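Local coordinates for selenium-binding protein (Sulfolobus tokodaii, PDB 2ECE), which is a beta-propeller protein of unknown function that may bind selenium, at residues G136-L140 against P210-E214. Coordinates in Å, arbitrary orientation, origin at the centre of the assembly. Numbering follows the deposited sequence.
Sequences GYSRL and PNTIE
In this beta-propeller, a bidentate arginine–glutamate salt bridge ties the entry to one blade to a short helix in a loop of the next. Segment 136-140 leaves helix 128-135 through Gly136 (phi 78°), runs extended through Tyr137 and Ser138, and turns a corner at Arg139 (phi 66°, psi 78°) before Leu140 opens strand 140-145, first of its four-stranded blade. Segment 210-214 is a single helical turn, closed by Glu214 N to Pro210 O at 3.0 Å, in the loop between the second and third strands of the following blade. The backbones stay well apart, Arg139 CA and Pro210 CA being 6.9 Å from each other, so side chains make the join.

Arg139 (chi1 m, chi2 p, chi3 t) points its CB toward the turn, and every guanidinium nitrogen finds an acceptor. Arg139 NE donates to Glu214 OE2 at 2.8 Å and Arg139 NH2 to Glu214 OE1 at 3.0 Å, with N-H...O angles of 164° and 148°; the Glu214 side chain, chi1 m and chi2 t, brings its carboxylate to the guanidinium edge. Arg139 NH1 donates to Ser138 OG at 3.0 Å, the p rotamer of Ser138 placing the hydroxyl there; that hydroxyl also bonds to the carbonyl of Asn157. Over one guanidinium face lies Pro210 CB, 3.4 Å from Arg139 NE. On the backbone, Arg139 N bonds to Ser106 OG, while the Glu214 carbonyl accepts from Arg104 and Thr404.

Asn211 joins through solvent: its ND2 is taken by Glu161 and the carbonyl of Glu159, while Asn211 OD1 accepts at 2.7 Å from a water that itself accepts from Arg139 NH2 at 3.0 Å.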
loop_
_atom_site.group_PDB
_atom_site.type_symbol
_atom_site.label_atom_id
_atom_site.label_comp_id
_atom_site.label_asym_id
_atom_site.label_seq_id
_atom_site.Cartn_x
_atom_site.Cartn_y
_atom_site.Cartn_z
ATOM N N GLY A 136 6.248 -18.024 -12.304
ATOM C CA GLY A 136 7.657 -18.096 -11.951
ATOM C C GLY A 136 8.016 -17.090 -10.862
ATOM O O GLY A 136 9.194 -16.831 -10.609
ATOM N N TYR A 137 6.994 -16.520 -10.222
ATOM C CA TYR A 137 7.182 -15.540 -9.150
ATOM C C TYR A 137 6.641 -16.034 -7.809
ATOM O O TYR A 137 5.759 -16.901 -7.757
ATOM C CB TYR A 137 6.462 -14.224 -9.481
ATOM C CG TYR A 137 7.032 -13.423 -10.627
ATOM C CD1 TYR A 137 8.404 -13.198 -10.736
ATOM C CD2 TYR A 137 6.189 -12.823 -11.568
ATOM C CE1 TYR A 137 8.924 -12.392 -11.752
ATOM C CE2 TYR A 137 6.700 -12.016 -12.586
ATOM C CZ TYR A 137 8.067 -11.806 -12.668
ATOM O OH TYR A 137 8.577 -10.991 -13.649
ATOM N N SER A 138 7.161 -15.465 -6.724
ATOM C CA SER A 138 6.704 -15.817 -5.381
ATOM C C SER A 138 6.696 -14.567 -4.499
ATOM O O SER A 138 7.359 -13.573 -4.822
ATOM C CB SER A 138 7.599 -16.904 -4.764
ATOM O OG SER A 138 8.893 -16.416 -4.456
ATOM N N ARG A 139 5.951 -14.632 -3.393
ATOM C CA ARG A 139 5.813 -13.529 -2.434
ATOM C C ARG A 139 5.079 -12.366 -3.101
ATOM O O ARG A 139 5.686 -11.370 -3.508
ATOM C CB ARG A 139 7.183 -13.077 -1.917
ATOM C CG ARG A 139 7.800 -13.995 -0.846
ATOM C CD ARG A 139 8.391 -15.285 -1.427
ATOM N NE ARG A 139 9.171 -16.008 -0.421
ATOM C CZ ARG A 139 10.044 -16.984 -0.688
ATOM N NH1 ARG A 139 10.268 -17.377 -1.936
ATOM N NH2 ARG A 139 10.706 -17.561 0.302
ATOM N N LEU A 140 3.760 -12.512 -3.193
ATOM C CA LEU A 140 2.891 -11.539 -3.849
ATOM C C LEU A 140 2.552 -10.337 -2.984
ATOM O O LEU A 140 2.154 -10.472 -1.820
ATOM C CB LEU A 140 1.620 -12.240 -4.322
ATOM C CG LEU A 140 1.740 -12.968 -5.668
ATOM C CD1 LEU A 140 2.997 -13.828 -5.721
ATOM C CD2 LEU A 140 0.487 -13.805 -5.878
ATOM N N PRO A 210 12.837 -11.753 -1.581
ATOM C CA PRO A 210 12.363 -12.496 -0.410
ATOM C C PRO A 210 13.476 -12.962 0.520
ATOM O O PRO A 210 13.415 -12.751 1.731
ATOM C CB PRO A 210 11.610 -13.665 -1.034
ATOM C CG PRO A 210 10.996 -13.020 -2.239
ATOM C CD PRO A 210 12.165 -12.231 -2.801
ATOM N N ASN A 211 14.494 -13.600 -0.047
ATOM C CA ASN A 211 15.592 -14.097 0.767
ATOM C C ASN A 211 16.339 -13.003 1.521
ATOM O O ASN A 211 17.135 -13.294 2.413
ATOM C CB ASN A 211 16.553 -14.931 -0.092
ATOM C CG ASN A 211 15.913 -16.223 -0.569
ATOM O OD1 ASN A 211 14.959 -16.703 0.042
ATOM N ND2 ASN A 211 16.434 -16.795 -1.652
ATOM N N THR A 212 16.077 -11.745 1.180
ATOM C CA THR A 212 16.722 -10.633 1.873
ATOM C C THR A 212 15.855 -10.093 3.014
ATOM O O THR A 212 16.350 -9.837 4.117
ATOM C CB THR A 212 17.013 -9.446 0.921
ATOM O OG1 THR A 212 18.009 -9.821 -0.041
ATOM C CG2 THR A 212 17.498 -8.235 1.717
ATOM N N ILE A 213 14.558 -9.941 2.748
ATOM C CA ILE A 213 13.632 -9.365 3.721
ATOM C C ILE A 213 12.889 -10.272 4.702
ATOM O O ILE A 213 12.633 -9.860 5.830
ATOM C CB ILE A 213 12.565 -8.492 3.001
ATOM C CG1 ILE A 213 11.583 -9.377 2.227
ATOM C CG2 ILE A 213 13.243 -7.525 2.038
ATOM C CD1 ILE A 213 10.316 -9.699 3.002
ATOM N N GLU A 214 12.554 -11.495 4.305
ATOM C CA GLU A 214 11.779 -12.362 5.191
ATOM C C GLU A 214 12.274 -12.578 6.628
ATOM O O GLU A 214 11.458 -12.631 7.546
ATOM C CB GLU A 214 11.520 -13.708 4.513
ATOM C CG GLU A 214 10.726 -13.562 3.218
ATOM C CD GLU A 214 10.223 -14.880 2.665
ATOM O OE1 GLU A 214 10.959 -15.888 2.746
ATOM O OE2 GLU A 214 9.097 -14.905 2.129
HETATM O O HOH W 1 13.373 -18.897 0.002
#